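Local coordinates for CELL WALL surface anchor family protein (Streptococcus pneumoniae, PDB 2WW8) that probably serves as the adhesin of the pneumococcal pilus, attaching the bacterium to host cells through an integrin-like, metal-binding domain, at residues I396-A401 with L501-N506; G753-L758 with N780-E785; L189-Y194 with F713-I718; I47-I52 with E88-N93; N295-N300 with A478-I483. One frame throughout, in Å; residues are numbered along the deposited sequence.

How the contacts relate
From the N terminus, contact 4 closes first, a short loop that pairs strands 48-55 and 88-94 in one prealbumin-like domain. Contact 3 then spans more than 500 residues, bringing strand 187-196 against the segment that returns at 713-718, with one long excursion between. Contacts 1 and 5 both lie within it, and their segments interlace in the order 295-300, 396-401, 478-483, 501-506. They join loops, and in contact 5 the short strand 298-299, on the side of the chain's centre opposite contacts 2 and 4, with nearest atoms about 9 Å apart. Contact 2 follows, closing a 22-residue step in a second prealbumin-like domain, its centre about 161 Å from those of contacts 1 and 5.

Contact 1 of 5, residues I396-A401 with L501-N506; sequences INFNHA and LAYPFN
One hydrogen bond joins two irregular segments. The backbone N of I396 donates to Y503 OH at 3.0 Å, nearly straight at 168°. Y503 reaches it with its first torsion in the crowded position between backbone N and carbonyl carbon (chi1 71°), and the I396 side chain crosses the phenol roughly at right angles, with CG1 3.6 Å from OH. The rest is apolar. F398, its CG anti to its own carbonyl carbon, meets both Y503 and P504 crosswise: Y503 CE2 comes to the edge of the F398 ring, 4.1 Å from F398 CE2, while P504 CD lies 3.9 Å from F398 CD2. P504 follows a cis peptide bond, and its ring rests against two aromatic side chains of the other segment: besides F398, P504 CG meets the edge of the H400 imidazole, 4.0 Å from H400 CE1. Within 396-401, N399 OD1 accepts from A401 N in an Asx turn, the donor above the carbonyl plane. The contact is mostly buried, with H400 at its exposed margin. Helix 407-416 flanks it: Y407 bonds H400 ND1 through its hydroxyl, packs edge-to-face with F398 and touches P504, while F414 lies against I396.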
# COMPACT_ATOMS: atom_id res chain seq x y z
N ILE A 396 -49.86 24.10 25.16
CA ILE A 396 -51.10 23.87 24.47
C ILE A 396 -51.85 25.22 24.55
O ILE A 396 -51.82 25.91 25.61
CB ILE A 396 -51.83 22.78 25.20
CG1 ILE A 396 -50.95 21.53 25.12
CG2 ILE A 396 -53.30 22.59 24.69
CD1 ILE A 396 -51.46 20.36 25.97
N ASN A 397 -52.47 25.59 23.43
CA ASN A 397 -53.03 26.93 23.25
C ASN A 397 -54.44 27.02 23.84
O ASN A 397 -55.40 27.17 23.11
CB ASN A 397 -52.96 27.32 21.76
CG ASN A 397 -53.54 28.69 21.47
OD1 ASN A 397 -53.33 29.61 22.22
ND2 ASN A 397 -54.32 28.81 20.41
N PHE A 398 -54.57 26.92 25.17
CA PHE A 398 -55.87 27.13 25.85
C PHE A 398 -56.43 28.53 25.68
O PHE A 398 -55.68 29.51 25.72
CB PHE A 398 -55.77 26.77 27.34
CG PHE A 398 -55.62 25.26 27.60
CD1 PHE A 398 -56.66 24.39 27.30
CD2 PHE A 398 -54.46 24.74 28.12
CE1 PHE A 398 -56.53 23.03 27.52
CE2 PHE A 398 -54.28 23.34 28.35
CZ PHE A 398 -55.34 22.49 28.07
N ASN A 399 -57.74 28.62 25.53
CA ASN A 399 -58.50 29.87 25.47
C ASN A 399 -58.96 30.30 26.87
O ASN A 399 -59.65 29.55 27.56
CB ASN A 399 -59.68 29.68 24.52
CG ASN A 399 -60.41 30.97 24.18
OD1 ASN A 399 -60.19 32.04 24.75
ND2 ASN A 399 -61.35 30.85 23.26
N HIS A 400 -58.56 31.50 27.29
CA HIS A 400 -58.83 31.96 28.65
C HIS A 400 -59.87 33.05 28.65
O HIS A 400 -60.03 33.68 29.71
CB HIS A 400 -57.61 32.51 29.41
CG HIS A 400 -56.47 31.54 29.48
ND1 HIS A 400 -56.60 30.31 30.08
CD2 HIS A 400 -55.22 31.59 28.97
CE1 HIS A 400 -55.47 29.64 29.96
NE2 HIS A 400 -54.62 30.39 29.28
N ALA A 401 -60.54 33.27 27.52
CA ALA A 401 -61.57 34.31 27.44
C ALA A 401 -62.75 33.98 28.35
O ALA A 401 -62.99 32.82 28.64
CB ALA A 401 -62.02 34.54 26.01
N LEU A 501 -44.64 26.27 36.21
CA LEU A 501 -45.77 25.67 36.87
C LEU A 501 -46.72 24.96 35.90
O LEU A 501 -46.58 25.07 34.68
CB LEU A 501 -46.58 26.81 37.53
CG LEU A 501 -45.78 27.64 38.57
CD1 LEU A 501 -46.60 28.88 39.05
CD2 LEU A 501 -45.35 26.82 39.78
N ALA A 502 -47.61 24.17 36.49
CA ALA A 502 -48.72 23.52 35.80
C ALA A 502 -49.57 24.66 35.20
O ALA A 502 -49.56 25.81 35.69
CB ALA A 502 -49.46 22.77 36.86
N TYR A 503 -50.31 24.37 34.15
CA TYR A 503 -51.18 25.37 33.52
C TYR A 503 -52.41 24.64 32.94
O TYR A 503 -52.35 23.44 32.67
CB TYR A 503 -50.34 26.16 32.49
CG TYR A 503 -50.00 25.32 31.27
CD1 TYR A 503 -48.86 24.44 31.25
CD2 TYR A 503 -50.79 25.40 30.12
CE1 TYR A 503 -48.56 23.68 30.11
CE2 TYR A 503 -50.47 24.63 28.98
CZ TYR A 503 -49.38 23.79 28.98
OH TYR A 503 -49.15 23.02 27.85
N PRO A 504 -53.58 25.32 32.86
CA PRO A 504 -53.97 26.55 33.64
C PRO A 504 -53.93 26.30 35.16
O PRO A 504 -54.50 25.35 35.67
CB PRO A 504 -55.37 26.87 33.14
CG PRO A 504 -55.44 26.09 31.76
CD PRO A 504 -54.69 24.83 32.03
N PHE A 505 -53.18 27.14 35.88
CA PHE A 505 -52.81 26.80 37.24
C PHE A 505 -54.00 26.64 38.18
O PHE A 505 -54.00 25.79 39.10
CB PHE A 505 -51.82 27.87 37.73
CG PHE A 505 -51.21 27.53 39.02
CD1 PHE A 505 -50.11 26.67 39.08
CD2 PHE A 505 -51.74 28.05 40.21
CE1 PHE A 505 -49.51 26.35 40.33
CE2 PHE A 505 -51.16 27.74 41.44
CZ PHE A 505 -50.06 26.90 41.52
N ASN A 506 -55.05 27.43 37.95
CA ASN A 506 -56.23 27.32 38.82
C ASN A 506 -57.40 26.58 38.20
O ASN A 506 -58.54 26.69 38.65
CB ASN A 506 -56.67 28.70 39.34
CG ASN A 506 -55.62 29.31 40.23
OD1 ASN A 506 -55.08 30.37 39.93
ND2 ASN A 506 -55.24 28.58 41.28

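Contact 2 of 5, residues G753-L758 with N780-E785; sequences GAVFSL and NVRTGE
The tight part is a backbone ladder. F756 and V781 form an antiparallel hydrogen-bonded pair, F756 N to V781 O at 2.9 Å and V781 N to F756 O at 2.8 Å, and T783 N also bonds A754 O. T783 adds a side-chain grip: with OG1 in the crowded position between backbone N and carbonyl carbon (chi1 61°), it accepts from A754 N at 3.1 Å and bonds L751 O. G753 N reaches T783 O at 2.9 Å from above the carbonyl plane. At the other end N780 and V781 both face F756, a G1 beta bulge with N780 at positive phi (57°), and N780 N points almost straight at S757 OG, 2.9 Å away; N804 also bonds that hydroxyl. The pair belongs to a sheet of the prealbumin-like domain in which strand 755-761 also pairs with 797-805; F756, V781 and T783 lie against L789 of strand 788-794. The opposite face is looser. There R782, extended from CG to NE, lays its guanidinium over G753, and V755 CG2 is 3.8 Å from R782 NH1. V755 CG1 rests 3.6 Å from N780 CA, and N780 and R782 are the exposed residues of the contact.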
# COMPACT_ATOMS: atom_id res chain seq x y z
N GLY A 753 80.34 -34.97 -42.63
CA GLY A 753 81.61 -34.74 -42.01
C GLY A 753 82.09 -33.30 -42.00
O GLY A 753 83.22 -33.07 -41.60
N ALA A 754 81.26 -32.33 -42.41
CA ALA A 754 81.65 -30.92 -42.19
C ALA A 754 81.27 -30.55 -40.75
O ALA A 754 80.33 -31.12 -40.21
CB ALA A 754 80.96 -29.96 -43.19
N VAL A 755 81.97 -29.58 -40.17
CA VAL A 755 81.72 -29.18 -38.78
C VAL A 755 81.44 -27.68 -38.72
O VAL A 755 82.19 -26.87 -39.25
CB VAL A 755 82.92 -29.55 -37.88
CG1 VAL A 755 82.73 -29.01 -36.46
CG2 VAL A 755 83.15 -31.09 -37.88
N PHE A 756 80.34 -27.29 -38.09
CA PHE A 756 79.92 -25.89 -38.05
C PHE A 756 79.57 -25.51 -36.61
O PHE A 756 79.24 -26.40 -35.82
CB PHE A 756 78.64 -25.72 -38.87
CG PHE A 756 78.86 -25.78 -40.37
CD1 PHE A 756 79.05 -27.00 -41.00
CD2 PHE A 756 78.83 -24.63 -41.14
CE1 PHE A 756 79.22 -27.08 -42.37
CE2 PHE A 756 79.02 -24.69 -42.52
CZ PHE A 756 79.21 -25.91 -43.13
N SER A 757 79.60 -24.22 -36.32
CA SER A 757 79.18 -23.72 -35.03
C SER A 757 78.30 -22.51 -35.29
O SER A 757 78.67 -21.64 -36.07
CB SER A 757 80.40 -23.34 -34.18
OG SER A 757 81.10 -24.51 -33.79
N LEU A 758 77.14 -22.48 -34.63
CA LEU A 758 76.22 -21.34 -34.71
C LEU A 758 76.52 -20.32 -33.61
O LEU A 758 76.41 -20.65 -32.43
CB LEU A 758 74.76 -21.83 -34.62
CG LEU A 758 73.63 -20.82 -34.86
CD1 LEU A 758 73.83 -19.87 -36.05
CD2 LEU A 758 72.27 -21.58 -34.97
N ASN A 780 80.21 -27.13 -32.90
CA ASN A 780 80.82 -28.31 -33.50
C ASN A 780 79.82 -29.34 -33.98
O ASN A 780 79.91 -30.51 -33.65
CB ASN A 780 81.73 -29.04 -32.49
CG ASN A 780 83.02 -28.30 -32.26
OD1 ASN A 780 83.09 -27.07 -32.28
ND2 ASN A 780 84.08 -29.07 -32.05
N VAL A 781 78.83 -28.90 -34.74
CA VAL A 781 77.85 -29.86 -35.22
C VAL A 781 78.43 -30.44 -36.50
O VAL A 781 78.89 -29.71 -37.37
CB VAL A 781 76.45 -29.26 -35.40
CG1 VAL A 781 76.04 -28.56 -34.12
CG2 VAL A 781 76.44 -28.24 -36.53
N ARG A 782 78.44 -31.76 -36.57
CA ARG A 782 79.05 -32.47 -37.67
C ARG A 782 77.89 -32.97 -38.55
O ARG A 782 76.98 -33.63 -38.02
CB ARG A 782 79.84 -33.65 -37.10
CG ARG A 782 80.50 -34.50 -38.15
CD ARG A 782 81.43 -35.50 -37.46
NE ARG A 782 82.24 -36.24 -38.43
CZ ARG A 782 83.45 -35.87 -38.83
NH1 ARG A 782 84.03 -34.76 -38.34
NH2 ARG A 782 84.08 -36.62 -39.73
N THR A 783 77.91 -32.69 -39.85
CA THR A 783 76.88 -33.16 -40.77
C THR A 783 76.91 -34.68 -40.97
O THR A 783 78.00 -35.27 -40.94
CB THR A 783 76.98 -32.48 -42.17
OG1 THR A 783 78.25 -32.76 -42.79
CG2 THR A 783 76.75 -30.96 -42.06
N GLY A 784 75.74 -35.27 -41.19
CA GLY A 784 75.56 -36.70 -41.51
C GLY A 784 75.42 -36.90 -43.01
O GLY A 784 75.71 -35.99 -43.79
N GLU A 785 74.97 -38.08 -43.46
CA GLU A 785 74.91 -38.32 -44.90
C GLU A 785 73.97 -37.40 -45.64
O GLU A 785 74.16 -37.16 -46.84
CB GLU A 785 74.51 -39.75 -45.26
CG GLU A 785 75.62 -40.79 -45.13
CD GLU A 785 75.05 -42.20 -45.22
OE1 GLU A 785 74.49 -42.55 -46.29
OE2 GLU A 785 75.12 -42.95 -44.22

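Contact 3 of 5, residues L189-Y194 with F713-I718; sequences LSKRIY and FPIPKI
K191 loses most surface here. Its CG lies anti to the backbone N (chi1 -173°), and the chain beyond it runs extended across P714 and P716 at the heart of the contact. CB sits 3.3 Å from P714 O, a buried carbonyl oxygen with no polar partner in the model, and CE lies 4.0 Å from P716 CD, the two side chains crossing at about a right angle. NZ ends 4.0 Å from I715 CD1. This nitrogen is no longer an amine: it is covalently joined to CG of N695, an intramolecular isopeptide bond of the kind found within domains of Gram-positive pilins, and it hydrogen-bonds T698 OG1. D600 touches the lysine, consistent with the acidic neighbour that usually accompanies such links. The two segments run nearly parallel, 7° apart, yet no hydrogen bond joins them: 713-718 of the Ig-like domain packs on 189-194 through van der Waals contacts, while strand 717-718 pairs with strands 171-184 and 692-693. F713 comes second. L189 covers one face of its ring, with CD1 4.1 Å from the ring centroid and 27° off the normal, a CH-pi contact. L189 achieves this with its CG in the crowded position between backbone N and carbonyl carbon. S190 O approaches the F713 edge, 3.3 Å from CE2. P716 is third, its CG resting 3.8 Å from R192 CA. I193 slides past it antiparallel, and the tip of I193, CD1, also meets I718 CG2 at 3.6 Å. Away from the interface, R192 is salt-bridged to E207 and S190 OG is bonded to T209.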
# COMPACT_ATOMS: atom_id res chain seq x y z
N LEU A 189 -8.28 -5.11 -4.25
CA LEU A 189 -7.37 -6.22 -4.32
C LEU A 189 -6.02 -5.62 -4.69
O LEU A 189 -5.95 -4.46 -5.15
CB LEU A 189 -7.84 -7.36 -5.27
CG LEU A 189 -8.19 -6.98 -6.72
CD1 LEU A 189 -6.89 -6.68 -7.48
CD2 LEU A 189 -8.96 -8.08 -7.48
N SER A 190 -4.95 -6.41 -4.47
CA SER A 190 -3.60 -5.89 -4.74
C SER A 190 -2.64 -7.02 -4.99
O SER A 190 -2.78 -8.09 -4.43
CB SER A 190 -3.09 -4.95 -3.63
OG SER A 190 -2.63 -5.68 -2.49
N LYS A 191 -1.64 -6.76 -5.82
CA LYS A 191 -0.57 -7.70 -6.11
C LYS A 191 0.70 -6.92 -6.40
O LYS A 191 0.70 -5.94 -7.17
CB LYS A 191 -0.91 -8.55 -7.32
CG LYS A 191 0.18 -9.65 -7.49
CD LYS A 191 -0.32 -10.77 -8.40
CE LYS A 191 0.87 -11.67 -8.68
NZ LYS A 191 0.51 -12.54 -9.81
N ARG A 192 1.81 -7.30 -5.77
CA ARG A 192 3.08 -6.60 -6.04
C ARG A 192 4.27 -7.47 -5.65
O ARG A 192 4.13 -8.43 -4.90
CB ARG A 192 3.14 -5.26 -5.27
CG ARG A 192 3.16 -5.42 -3.74
CD ARG A 192 3.63 -4.16 -3.07
NE ARG A 192 3.52 -4.35 -1.61
CZ ARG A 192 4.18 -3.63 -0.70
NH1 ARG A 192 4.95 -2.64 -1.12
NH2 ARG A 192 4.05 -3.88 0.62
N ILE A 193 5.45 -7.12 -6.14
CA ILE A 193 6.69 -7.60 -5.54
C ILE A 193 6.82 -6.66 -4.33
O ILE A 193 6.79 -5.43 -4.50
CB ILE A 193 7.88 -7.48 -6.54
CG1 ILE A 193 7.74 -8.48 -7.71
CG2 ILE A 193 9.23 -7.75 -5.83
CD1 ILE A 193 8.49 -8.04 -8.95
N TYR A 194 6.91 -7.20 -3.11
CA TYR A 194 7.09 -6.32 -1.94
C TYR A 194 8.50 -6.33 -1.36
O TYR A 194 8.85 -5.54 -0.46
CB TYR A 194 6.09 -6.65 -0.82
CG TYR A 194 6.42 -7.93 -0.08
CD1 TYR A 194 6.19 -9.18 -0.64
CD2 TYR A 194 6.96 -7.87 1.20
CE1 TYR A 194 6.48 -10.34 0.05
CE2 TYR A 194 7.27 -8.99 1.92
CZ TYR A 194 7.02 -10.21 1.34
OH TYR A 194 7.32 -11.32 2.08
N PHE A 713 -6.29 -9.29 -10.76
CA PHE A 713 -5.20 -8.61 -10.06
C PHE A 713 -4.20 -8.02 -11.08
O PHE A 713 -3.97 -8.59 -12.16
CB PHE A 713 -4.40 -9.67 -9.25
CG PHE A 713 -5.08 -10.11 -7.99
CD1 PHE A 713 -6.03 -11.12 -8.00
CD2 PHE A 713 -4.65 -9.60 -6.77
CE1 PHE A 713 -6.63 -11.54 -6.79
CE2 PHE A 713 -5.21 -9.99 -5.57
CZ PHE A 713 -6.20 -10.97 -5.59
N PRO A 714 -3.52 -6.92 -10.71
CA PRO A 714 -2.48 -6.43 -11.62
C PRO A 714 -1.19 -7.28 -11.52
O PRO A 714 -1.08 -8.01 -10.54
CB PRO A 714 -2.25 -5.01 -11.11
CG PRO A 714 -2.53 -5.09 -9.64
CD PRO A 714 -3.65 -6.10 -9.49
N ILE A 715 -0.27 -7.26 -12.49
CA ILE A 715 0.83 -8.25 -12.57
C ILE A 715 2.26 -7.65 -12.68
O ILE A 715 2.55 -6.95 -13.64
CB ILE A 715 0.65 -9.19 -13.81
CG1 ILE A 715 -0.79 -9.67 -13.98
CG2 ILE A 715 1.54 -10.41 -13.67
CD1 ILE A 715 -1.11 -10.68 -12.94
N PRO A 716 3.17 -7.96 -11.73
CA PRO A 716 4.58 -7.57 -11.77
C PRO A 716 5.38 -8.36 -12.81
O PRO A 716 4.91 -9.40 -13.31
CB PRO A 716 5.10 -8.00 -10.39
CG PRO A 716 3.83 -8.02 -9.51
CD PRO A 716 2.87 -8.69 -10.47
N LYS A 717 6.58 -7.87 -13.10
CA LYS A 717 7.45 -8.49 -14.11
C LYS A 717 8.86 -8.55 -13.56
O LYS A 717 9.25 -7.64 -12.82
CB LYS A 717 7.50 -7.67 -15.40
CG LYS A 717 6.20 -7.70 -16.17
CD LYS A 717 5.34 -6.50 -15.89
CE LYS A 717 4.21 -6.44 -16.93
NZ LYS A 717 2.96 -7.13 -16.38
N ILE A 718 9.64 -9.56 -13.96
CA ILE A 718 11.04 -9.62 -13.54
C ILE A 718 11.85 -10.07 -14.75
O ILE A 718 11.31 -10.74 -15.66
CB ILE A 718 11.26 -10.57 -12.34
CG1 ILE A 718 10.83 -12.00 -12.70
CG2 ILE A 718 10.53 -10.02 -11.09
CD1 ILE A 718 11.18 -13.04 -11.66

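Contact 4 of 5, residues I47-I52 with E88-N93; sequences IGKVVI and EAIFSN
Two ranks of side chains flank this antiparallel pair, whose strand axes lie 4.7 Å apart at 166°. On one face V51 and I90 stand side by side pointing the same way, with V51 CG2 3.7 Å from I90 CG2; K49, its CG anti to the backbone N and its chain extended, lines up along I90 so that K49 CE is 3.6 Å from I90 CG2. E88 crosses V51 obliquely, laying CG 3.7 Å from V51 CG1. The charged ends go elsewhere, K49 NZ to E139 and E88 OE2 to R137. On the buried opposite face V50 and F91 run alongside each other, and I52 CD1 comes to the edge of the F91 ring, 4.0 Å from CE2. F67 of strand 66-71 touches I52, A89 and F91, so this face lies in the core of the prealbumin-like fold. V50 and F91 form one hydrogen-bonded pair, I52 and A89 the next, the straightest bond being A89 N to I52 O at 176°. Beyond them the strands part: a water donates to G48 O at 2.8 Å and accepts from N93 N, next to a classic bulge in which I47 and G48 face I94.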
# COMPACT_ATOMS: atom_id res chain seq x y z
N ILE A 47 21.13 -13.53 -30.26
CA ILE A 47 21.47 -13.04 -28.93
C ILE A 47 22.62 -13.77 -28.21
O ILE A 47 23.05 -13.36 -27.12
CB ILE A 47 20.14 -12.83 -28.15
CG1 ILE A 47 20.35 -12.30 -26.72
CG2 ILE A 47 19.15 -13.99 -28.38
CD1 ILE A 47 19.25 -12.70 -25.78
N GLY A 48 23.17 -14.82 -28.81
CA GLY A 48 24.42 -15.43 -28.32
C GLY A 48 25.62 -14.50 -28.30
O GLY A 48 25.67 -13.54 -29.06
N LYS A 49 26.59 -14.76 -27.43
CA LYS A 49 27.81 -13.95 -27.31
C LYS A 49 28.99 -14.70 -26.70
O LYS A 49 28.83 -15.42 -25.72
CB LYS A 49 27.57 -12.68 -26.51
CG LYS A 49 28.84 -11.84 -26.36
CD LYS A 49 28.61 -10.71 -25.41
CE LYS A 49 29.77 -9.76 -25.35
NZ LYS A 49 29.34 -8.44 -24.81
N VAL A 50 30.18 -14.52 -27.28
CA VAL A 50 31.41 -15.10 -26.74
C VAL A 50 32.59 -14.15 -26.93
O VAL A 50 32.66 -13.44 -27.93
CB VAL A 50 31.69 -16.52 -27.30
CG1 VAL A 50 32.04 -16.48 -28.79
CG2 VAL A 50 32.77 -17.21 -26.47
N VAL A 51 33.50 -14.10 -25.96
CA VAL A 51 34.62 -13.16 -26.00
C VAL A 51 35.92 -13.97 -25.79
O VAL A 51 35.95 -14.90 -24.97
CB VAL A 51 34.41 -12.03 -24.94
CG1 VAL A 51 35.67 -11.17 -24.72
CG2 VAL A 51 33.18 -11.16 -25.25
N ILE A 52 36.98 -13.65 -26.54
CA ILE A 52 38.30 -14.30 -26.37
C ILE A 52 39.41 -13.31 -26.06
O ILE A 52 39.60 -12.33 -26.78
CB ILE A 52 38.76 -15.16 -27.57
CG1 ILE A 52 37.68 -16.12 -28.06
CG2 ILE A 52 39.95 -16.00 -27.14
CD1 ILE A 52 36.88 -15.61 -29.26
N GLU A 88 40.29 -7.57 -26.18
CA GLU A 88 39.27 -8.62 -26.34
C GLU A 88 38.82 -8.79 -27.79
O GLU A 88 38.65 -7.81 -28.50
CB GLU A 88 38.01 -8.26 -25.54
CG GLU A 88 38.06 -8.37 -24.01
CD GLU A 88 36.88 -7.67 -23.31
OE1 GLU A 88 36.03 -7.08 -24.01
OE2 GLU A 88 36.81 -7.70 -22.06
N ALA A 89 38.57 -10.02 -28.22
CA ALA A 89 37.82 -10.23 -29.46
C ALA A 89 36.39 -10.71 -29.18
O ALA A 89 36.18 -11.75 -28.56
CB ALA A 89 38.54 -11.19 -30.38
N ILE A 90 35.40 -9.94 -29.64
CA ILE A 90 34.02 -10.12 -29.22
C ILE A 90 33.15 -10.56 -30.40
O ILE A 90 33.07 -9.82 -31.37
CB ILE A 90 33.45 -8.78 -28.67
CG1 ILE A 90 34.41 -8.13 -27.67
CG2 ILE A 90 32.06 -8.97 -28.08
CD1 ILE A 90 34.28 -6.63 -27.61
N PHE A 91 32.53 -11.73 -30.32
CA PHE A 91 31.42 -12.10 -31.21
C PHE A 91 30.03 -11.84 -30.59
O PHE A 91 29.67 -12.44 -29.58
CB PHE A 91 31.52 -13.57 -31.60
CG PHE A 91 32.72 -13.91 -32.44
CD1 PHE A 91 32.61 -13.94 -33.83
CD2 PHE A 91 33.95 -14.19 -31.85
CE1 PHE A 91 33.71 -14.25 -34.61
CE2 PHE A 91 35.07 -14.51 -32.62
CZ PHE A 91 34.95 -14.53 -34.01
N SER A 92 29.25 -10.96 -31.21
CA SER A 92 27.91 -10.57 -30.75
C SER A 92 26.80 -11.22 -31.59
O SER A 92 27.09 -11.84 -32.61
CB SER A 92 27.76 -9.05 -30.91
OG SER A 92 28.69 -8.38 -30.10
N ASN A 93 25.54 -11.08 -31.19
CA ASN A 93 24.44 -11.44 -32.09
C ASN A 93 24.49 -12.80 -32.78
O ASN A 93 24.17 -12.95 -33.96
CB ASN A 93 24.28 -10.32 -33.11
CG ASN A 93 23.86 -9.04 -32.46
OD1 ASN A 93 24.64 -8.42 -31.73
ND2 ASN A 93 22.61 -8.66 -32.67
O HOH W 1 24.99 -10.89 -28.39

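Contact 5 of 5, residues N295-N300 with A478-I483; sequences NGKRLN and AGYAVI
Only the two-residue strand 298-299 is regular here; the partner segment leaves helix 469-477 through a Schellman motif, with G479 at positive phi (106°), then bends in an inverse gamma turn centred on A481. The chain directions differ by 125° and no backbone-to-backbone bond joins the segments; side chains of each reach the carbonyls of the other. Y480 is the centre of the contact. The phenol OH donates to R298 O at 2.5 Å, in the carbonyl plane, and L299 CB lies 3.6 Å from Y480 CE1. K297 crosses the ring at about a right angle: its chain is bent so that CE hangs over the centre of one face, 3.8 Å from the centroid and 7° off the normal, a CH-pi contact, while K297 CG touches Y480 CE1 at 3.3 Å. The ammonium passes beyond, making at most a weak cation-pi attraction, and gives a weak hydrogen bond, 2.8 Å from NZ to A478 O, where the helix's carbonyl end would be expected to attract a positive charge. D293 binds K297 N and A481 N. At the margin a water bridges the segments, accepting from N295 ND2 at 2.9 Å and donating to G479 O at 2.7 Å.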
# COMPACT_ATOMS: atom_id res chain seq x y z
N ASN A 295 -45.29 38.31 44.23
CA ASN A 295 -46.05 39.12 43.26
C ASN A 295 -45.62 38.82 41.82
O ASN A 295 -46.01 39.56 40.89
CB ASN A 295 -45.80 40.60 43.53
CG ASN A 295 -46.07 40.96 44.97
OD1 ASN A 295 -47.09 40.57 45.52
ND2 ASN A 295 -45.17 41.75 45.58
N GLY A 296 -44.81 37.79 41.62
CA GLY A 296 -44.26 37.39 40.34
C GLY A 296 -43.08 38.16 39.74
O GLY A 296 -42.72 37.97 38.59
N LYS A 297 -42.44 39.02 40.52
CA LYS A 297 -41.29 39.77 40.07
C LYS A 297 -40.12 38.79 40.04
O LYS A 297 -39.85 38.00 40.95
CB LYS A 297 -41.18 40.96 41.00
CG LYS A 297 -39.88 41.62 41.20
CD LYS A 297 -39.55 42.54 40.12
CE LYS A 297 -38.71 43.68 40.67
NZ LYS A 297 -38.50 44.50 39.41
N ARG A 298 -39.47 38.79 38.88
CA ARG A 298 -38.51 37.73 38.56
C ARG A 298 -37.15 38.00 39.20
O ARG A 298 -36.74 39.16 39.37
CB ARG A 298 -38.40 37.67 37.02
CG ARG A 298 -39.70 37.19 36.39
CD ARG A 298 -39.66 35.68 36.35
NE ARG A 298 -38.78 35.41 35.21
CZ ARG A 298 -37.56 34.88 35.26
NH1 ARG A 298 -36.99 34.50 36.43
NH2 ARG A 298 -36.93 34.74 34.10
N LEU A 299 -36.42 36.94 39.54
CA LEU A 299 -35.07 37.13 40.10
C LEU A 299 -34.28 35.84 39.92
O LEU A 299 -34.86 34.78 39.93
CB LEU A 299 -35.06 37.53 41.57
CG LEU A 299 -35.32 36.49 42.66
CD1 LEU A 299 -34.60 36.83 43.95
CD2 LEU A 299 -36.84 36.47 42.91
N ASN A 300 -32.98 35.96 39.69
CA ASN A 300 -32.17 34.77 39.55
C ASN A 300 -31.53 34.55 40.93
O ASN A 300 -30.73 35.39 41.38
CB ASN A 300 -31.09 34.96 38.45
CG ASN A 300 -30.39 33.68 38.10
OD1 ASN A 300 -30.34 32.76 38.94
ND2 ASN A 300 -29.84 33.60 36.86
N ALA A 478 -36.09 48.28 43.77
CA ALA A 478 -36.31 47.58 42.51
C ALA A 478 -37.69 46.93 42.45
O ALA A 478 -38.11 46.53 41.37
CB ALA A 478 -35.20 46.54 42.27
N GLY A 479 -38.39 46.83 43.59
CA GLY A 479 -39.79 46.40 43.67
C GLY A 479 -40.06 44.99 44.20
O GLY A 479 -41.19 44.50 44.20
N TYR A 480 -39.03 44.33 44.73
CA TYR A 480 -39.24 43.04 45.37
C TYR A 480 -39.99 43.12 46.71
O TYR A 480 -39.92 44.09 47.47
CB TYR A 480 -37.89 42.34 45.54
CG TYR A 480 -37.20 42.01 44.23
CD1 TYR A 480 -37.55 40.86 43.55
CD2 TYR A 480 -36.15 42.74 43.74
CE1 TYR A 480 -36.96 40.50 42.40
CE2 TYR A 480 -35.49 42.37 42.55
CZ TYR A 480 -35.90 41.26 41.88
OH TYR A 480 -35.33 40.78 40.70
N ALA A 481 -40.70 42.03 47.00
CA ALA A 481 -41.43 41.92 48.26
C ALA A 481 -40.42 41.55 49.34
O ALA A 481 -40.36 40.40 49.80
CB ALA A 481 -42.52 40.81 48.10
N VAL A 482 -39.60 42.51 49.77
CA VAL A 482 -38.63 42.25 50.82
C VAL A 482 -39.27 42.32 52.23
O VAL A 482 -39.94 43.28 52.61
CB VAL A 482 -37.40 43.22 50.69
CG1 VAL A 482 -36.22 42.63 51.44
CG2 VAL A 482 -36.95 43.34 49.22
N ILE A 483 -39.05 41.32 53.05
CA ILE A 483 -39.46 41.39 54.45
C ILE A 483 -38.20 41.66 55.30
O ILE A 483 -37.19 40.97 55.14
CB ILE A 483 -40.17 40.09 54.88
CG1 ILE A 483 -41.47 39.89 54.04
CG2 ILE A 483 -40.44 40.08 56.42
CD1 ILE A 483 -41.95 38.48 54.10
O HOH W 2 -42.77 42.37 43.99